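Local coordinates for Ycf48-like protein (Thermosynechococcus elongatus, PDB 5OJ5) that probably assists the early assembly of photosystem II and the replacement of photodamaged D1, and binds the C-terminal extension of that subunit, at residues R225-L238 and I241-S255. Sequence-based numbering, arbitrary orientation.
Sequences RRLHNMGFTPDGRL and IVNGGKIAFSDPDNS
R225 lies across V242 and reaches the turn that follows it. Its CB packs on V242 CG2 at 3.9 Å, CG and CD run along the carbonyl oxygen of N243, and CD also touches V242 CG2. With the chain extended from CG to NE, K246 CG comes over one face of the guanidinium, 4.0 Å from NE. NH1 donates a hydrogen bond to N243 O at 3.1 Å; the oxygen sits near the guanidinium plane, whereas the nitrogen stands above the carbonyl plane. NH2 lies near K246 CE and makes a weak hydrogen bond to N268, whose OD1 also takes K246 NZ; this shared acceptor probably eases the proximity of the two like charges. R225 and R226 belong to the Arg-rich patch of this seven-bladed β-propeller, and the contact falls within one blade, where strand 227-232 pairs antiparallel with 238-242 and the chain returns along 246-251. A classic β-bulge shifts the register of the first pairing by one residue: I241 O accepts from both H228 N (2.8 Å) and N229 N (3.2 Å), while I241 N answers N229 O. At the other end, S250 and L238 share two hydrogen bonds, S250 N to L238 O and L238 N to the side-chain oxygen S250 OG (2.9 Å, 171° at the hydrogen). R237 runs beside the backbone of S250: its CD meets S250 O at 3.2 Å, and a water joins NH1 to that oxygen. The bend at chi3 (-68°) turns the guanidinium to hold D235 side-on in a salt bridge, NE on OD1 and NH2 on the syn lone pair of OD2, while T233 OG1 reaches OD1 from the opposite face of the carboxylate.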
loop_
_atom_site.group_PDB
_atom_site.type_symbol
_atom_site.label_atom_id
_atom_site.label_comp_id
_atom_site.label_asym_id
_atom_site.label_seq_id
_atom_site.Cartn_x
_atom_site.Cartn_y
_atom_site.Cartn_z
ATOM N N ARG A 225 4.252 -8.852 21.115
ATOM C CA ARG A 225 3.320 -9.064 20.008
ATOM C C ARG A 225 4.083 -8.984 18.677
ATOM O O ARG A 225 4.958 -8.138 18.498
ATOM C CB ARG A 225 2.257 -7.953 20.056
ATOM C CG ARG A 225 1.287 -8.006 21.227
ATOM C CD ARG A 225 0.606 -6.672 21.452
ATOM N NE ARG A 225 -0.194 -6.706 22.681
ATOM C CZ ARG A 225 -1.450 -7.111 22.732
ATOM N NH1 ARG A 225 -2.089 -7.478 21.631
ATOM N NH2 ARG A 225 -2.084 -7.120 23.893
ATOM N N ARG A 226 3.740 -9.869 17.743
ATOM C CA ARG A 226 4.412 -9.864 16.451
ATOM C C ARG A 226 4.030 -8.636 15.631
ATOM O O ARG A 226 2.913 -8.106 15.725
ATOM C CB ARG A 226 4.079 -11.135 15.674
ATOM C CG ARG A 226 4.514 -12.429 16.321
ATOM C CD ARG A 226 6.006 -12.453 16.559
ATOM N NE ARG A 226 6.446 -13.709 17.157
ATOM C CZ ARG A 226 6.675 -14.820 16.481
ATOM N NH1 ARG A 226 6.555 -14.832 15.169
ATOM N NH2 ARG A 226 7.116 -15.922 17.103
ATOM N N LEU A 227 4.984 -8.213 14.794
ATOM C CA LEU A 227 4.733 -7.123 13.869
ATOM C C LEU A 227 3.803 -7.566 12.762
ATOM O O LEU A 227 3.865 -8.698 12.270
ATOM C CB LEU A 227 6.059 -6.722 13.228
ATOM C CG LEU A 227 7.034 -5.997 14.115
ATOM C CD1 LEU A 227 8.403 -6.027 13.537
ATOM C CD2 LEU A 227 6.552 -4.510 14.277
ATOM N N HIS A 228 2.932 -6.656 12.356
ATOM C CA HIS A 228 2.084 -6.871 11.205
ATOM C C HIS A 228 2.422 -5.984 10.018
ATOM O O HIS A 228 2.534 -6.454 8.889
ATOM C CB HIS A 228 0.610 -6.657 11.500
ATOM C CG HIS A 228 -0.197 -6.972 10.301
ATOM N ND1 HIS A 228 -0.158 -8.226 9.723
ATOM C CD2 HIS A 228 -0.884 -6.179 9.445
ATOM C CE1 HIS A 228 -0.868 -8.218 8.615
ATOM N NE2 HIS A 228 -1.325 -6.993 8.426
ATOM N N ASN A 229 2.595 -4.680 10.247
ATOM C CA ASN A 229 2.859 -3.722 9.179
ATOM C C ASN A 229 3.700 -2.591 9.738
ATOM O O ASN A 229 3.663 -2.329 10.940
ATOM C CB ASN A 229 1.549 -3.206 8.547
ATOM C CG ASN A 229 1.721 -2.618 7.158
ATOM O OD1 ASN A 229 2.838 -2.536 6.620
ATOM N ND2 ASN A 229 0.604 -2.211 6.553
ATOM N N MET A 230 4.462 -1.955 8.851
ATOM C CA MET A 230 5.293 -0.812 9.227
ATOM C C MET A 230 5.378 0.118 8.040
ATOM O O MET A 230 5.330 -0.333 6.882
ATOM C CB MET A 230 6.714 -1.199 9.603
ATOM C CG MET A 230 6.767 -2.032 10.866
ATOM S SD MET A 230 8.448 -2.506 11.343
ATOM C CE MET A 230 9.057 -0.923 11.869
ATOM N N GLY A 231 5.589 1.410 8.314
ATOM C CA GLY A 231 5.772 2.406 7.276
ATOM C C GLY A 231 6.378 3.652 7.820
ATOM O O GLY A 231 6.876 3.671 8.950
ATOM N N PHE A 232 6.348 4.698 7.002
ATOM C CA PHE A 232 6.993 5.961 7.323
ATOM C C PHE A 232 5.971 7.033 7.614
ATOM O O PHE A 232 4.902 7.055 7.005
ATOM C CB PHE A 232 7.879 6.395 6.149
ATOM C CG PHE A 232 8.975 5.413 5.858
ATOM C CD1 PHE A 232 10.191 5.529 6.493
ATOM C CD2 PHE A 232 8.782 4.358 4.951
ATOM C CE1 PHE A 232 11.207 4.606 6.247
ATOM C CE2 PHE A 232 9.808 3.437 4.712
ATOM C CZ PHE A 232 10.998 3.578 5.344
ATOM N N THR A 233 6.297 7.920 8.559
ATOM C CA THR A 233 5.477 9.102 8.790
ATOM C C THR A 233 5.931 10.225 7.875
ATOM O O THR A 233 6.982 10.112 7.255
ATOM C CB THR A 233 5.631 9.562 10.234
ATOM O OG1 THR A 233 6.921 10.179 10.375
ATOM C CG2 THR A 233 5.459 8.427 11.234
ATOM N N PRO A 234 5.205 11.342 7.788
ATOM C CA PRO A 234 5.642 12.473 6.962
ATOM C C PRO A 234 6.633 13.385 7.656
ATOM O O PRO A 234 6.893 14.490 7.177
ATOM C CB PRO A 234 4.339 13.242 6.682
ATOM C CG PRO A 234 3.268 12.507 7.304
ATOM C CD PRO A 234 3.821 11.517 8.244
ATOM N N ASP A 235 7.216 12.940 8.754
ATOM C CA ASP A 235 8.205 13.729 9.467
ATOM C C ASP A 235 9.447 12.914 9.788
ATOM O O ASP A 235 10.239 13.305 10.635
ATOM C CB ASP A 235 7.648 14.377 10.727
ATOM C CG ASP A 235 6.930 13.383 11.612
ATOM O OD1 ASP A 235 7.388 12.245 11.764
ATOM O OD2 ASP A 235 5.852 13.730 12.133
ATOM N N GLY A 236 9.673 11.813 9.094
ATOM C CA GLY A 236 10.946 11.135 9.207
ATOM C C GLY A 236 11.006 10.065 10.273
ATOM O O GLY A 236 12.112 9.657 10.658
ATOM N N ARG A 237 9.876 9.598 10.761
ATOM C CA ARG A 237 9.796 8.505 11.722
ATOM C C ARG A 237 9.212 7.273 11.040
ATOM O O ARG A 237 8.731 7.326 9.901
ATOM C CB ARG A 237 8.935 8.913 12.921
ATOM C CG ARG A 237 9.538 10.049 13.760
ATOM C CD ARG A 237 8.574 10.456 14.875
ATOM N NE ARG A 237 7.405 11.084 14.290
ATOM C CZ ARG A 237 6.149 10.972 14.731
ATOM N NH1 ARG A 237 5.817 10.237 15.797
ATOM N NH2 ARG A 237 5.199 11.594 14.064
ATOM N N LEU A 238 9.248 6.165 11.767
ATOM C CA LEU A 238 8.554 4.937 11.422
ATOM C C LEU A 238 7.331 4.774 12.308
ATOM O O LEU A 238 7.299 5.214 13.463
ATOM C CB LEU A 238 9.453 3.724 11.603
ATOM C CG LEU A 238 10.706 3.553 10.717
ATOM C CD1 LEU A 238 11.660 2.447 11.268
ATOM C CD2 LEU A 238 10.292 3.223 9.347
ATOM N N ILE A 241 2.303 -1.343 13.222
ATOM C CA ILE A 241 1.098 -2.028 13.686
ATOM C C ILE A 241 1.534 -3.411 14.152
ATOM O O ILE A 241 2.212 -4.129 13.403
ATOM C CB ILE A 241 0.060 -2.172 12.565
ATOM C CG1 ILE A 241 -0.456 -0.800 12.141
ATOM C CG2 ILE A 241 -1.074 -3.100 13.033
ATOM C CD1 ILE A 241 -1.280 -0.839 10.849
ATOM N N VAL A 242 1.143 -3.784 15.376
ATOM C CA VAL A 242 1.459 -5.095 15.920
ATOM C C VAL A 242 0.163 -5.846 16.200
ATOM O O VAL A 242 -0.928 -5.276 16.262
ATOM C CB VAL A 242 2.353 -5.056 17.174
ATOM C CG1 VAL A 242 3.629 -4.262 16.900
ATOM C CG2 VAL A 242 1.589 -4.500 18.329
ATOM N N ASN A 243 0.319 -7.160 16.395
ATOM C CA ASN A 243 -0.805 -8.046 16.662
ATOM C C ASN A 243 -1.683 -7.506 17.775
ATOM O O ASN A 243 -1.205 -6.908 18.745
ATOM C CB ASN A 243 -0.321 -9.453 17.058
ATOM C CG ASN A 243 -1.449 -10.478 17.028
ATOM O OD1 ASN A 243 -2.048 -10.708 15.987
ATOM N ND2 ASN A 243 -1.757 -11.074 18.174
ATOM N N GLY A 244 -2.983 -7.708 17.614
ATOM C CA GLY A 244 -3.890 -7.414 18.695
ATOM C C GLY A 244 -4.278 -5.975 18.801
ATOM O O GLY A 244 -4.679 -5.528 19.879
ATOM N N GLY A 245 -4.150 -5.222 17.720
ATOM C CA GLY A 245 -4.724 -3.890 17.655
ATOM C C GLY A 245 -3.891 -2.831 18.330
ATOM O O GLY A 245 -4.445 -1.888 18.900
ATOM N N LYS A 246 -2.566 -2.929 18.266
ATOM C CA LYS A 246 -1.721 -1.939 18.895
ATOM C C LYS A 246 -0.807 -1.292 17.857
ATOM O O LYS A 246 -0.473 -1.890 16.844
ATOM C CB LYS A 246 -0.898 -2.570 20.027
ATOM C CG LYS A 246 -1.680 -3.416 21.001
ATOM C CD LYS A 246 -2.553 -2.595 21.880
ATOM C CE LYS A 246 -3.371 -3.474 22.830
ATOM N NZ LYS A 246 -4.744 -3.650 22.250
ATOM N N ILE A 247 -0.390 -0.062 18.145
ATOM C CA ILE A 247 0.495 0.696 17.258
ATOM C C ILE A 247 1.573 1.406 18.066
ATOM O O ILE A 247 1.424 1.606 19.273
ATOM C CB ILE A 247 -0.237 1.702 16.337
ATOM C CG1 ILE A 247 -0.714 2.911 17.143
ATOM C CG2 ILE A 247 -1.347 1.032 15.585
ATOM C CD1 ILE A 247 -1.383 3.991 16.294
ATOM N N ALA A 248 2.660 1.795 17.392
ATOM C CA ALA A 248 3.697 2.615 18.009
ATOM C C ALA A 248 4.441 3.415 16.950
ATOM O O ALA A 248 4.364 3.128 15.748
ATOM C CB ALA A 248 4.691 1.765 18.827
ATOM N N PHE A 249 5.162 4.438 17.408
ATOM C CA PHE A 249 5.933 5.331 16.555
ATOM C C PHE A 249 7.361 5.412 17.068
ATOM O O PHE A 249 7.607 5.407 18.282
ATOM C CB PHE A 249 5.334 6.748 16.571
ATOM C CG PHE A 249 3.919 6.795 16.085
ATOM C CD1 PHE A 249 3.665 6.942 14.743
ATOM C CD2 PHE A 249 2.851 6.630 16.945
ATOM C CE1 PHE A 249 2.339 6.966 14.262
ATOM C CE2 PHE A 249 1.533 6.653 16.468
ATOM C CZ PHE A 249 1.285 6.817 15.118
ATOM N N SER A 250 8.303 5.532 16.139
ATOM C CA SER A 250 9.698 5.604 16.529
ATOM C C SER A 250 10.047 6.995 17.079
ATOM O O SER A 250 9.378 8.002 16.813
ATOM C CB SER A 250 10.602 5.217 15.356
ATOM O OG SER A 250 10.540 6.158 14.315
ATOM N N ASP A 251 11.118 7.014 17.873
ATOM C CA ASP A 251 11.604 8.225 18.537
ATOM C C ASP A 251 12.173 9.179 17.493
ATOM O O ASP A 251 12.911 8.743 16.601
ATOM C CB ASP A 251 12.714 7.761 19.502
ATOM C CG ASP A 251 13.554 8.904 20.095
ATOM O OD1 ASP A 251 14.629 8.599 20.661
ATOM O OD2 ASP A 251 13.164 10.080 20.022
ATOM N N PRO A 252 11.855 10.475 17.551
ATOM C CA PRO A 252 12.465 11.389 16.572
ATOM C C PRO A 252 13.987 11.428 16.624
ATOM O O PRO A 252 14.624 11.616 15.583
ATOM C CB PRO A 252 11.821 12.748 16.894
ATOM C CG PRO A 252 11.167 12.572 18.233
ATOM C CD PRO A 252 10.793 11.131 18.333
ATOM N N ASP A 253 14.591 11.173 17.783
ATOM C CA ASP A 253 16.040 11.272 17.930
ATOM C C ASP A 253 16.777 9.986 17.579
ATOM O O ASP A 253 18.008 10.008 17.434
ATOM C CB ASP A 253 16.385 11.689 19.364
ATOM C CG ASP A 253 15.576 12.889 19.825
ATOM O OD1 ASP A 253 15.826 14.001 19.313
ATOM O OD2 ASP A 253 14.682 12.725 20.687
ATOM N N ASN A 254 16.064 8.870 17.429
ATOM C CA ASN A 254 16.724 7.586 17.215
ATOM C C ASN A 254 15.642 6.653 16.683
ATOM O O ASN A 254 14.779 6.213 17.446
ATOM C CB ASN A 254 17.320 7.071 18.518
ATOM C CG ASN A 254 18.071 5.761 18.348
ATOM O OD1 ASN A 254 18.028 5.132 17.288
ATOM N ND2 ASN A 254 18.762 5.338 19.403
ATOM N N SER A 255 15.686 6.387 15.376
ATOM C CA SER A 255 14.635 5.608 14.733
ATOM C C SER A 255 14.641 4.146 15.146
ATOM O O SER A 255 13.704 3.420 14.799
ATOM C CB SER A 255 14.709 5.735 13.207
ATOM O OG SER A 255 15.888 5.133 12.695
HETATM O O HOH W 1 7.519 9.636 18.015
#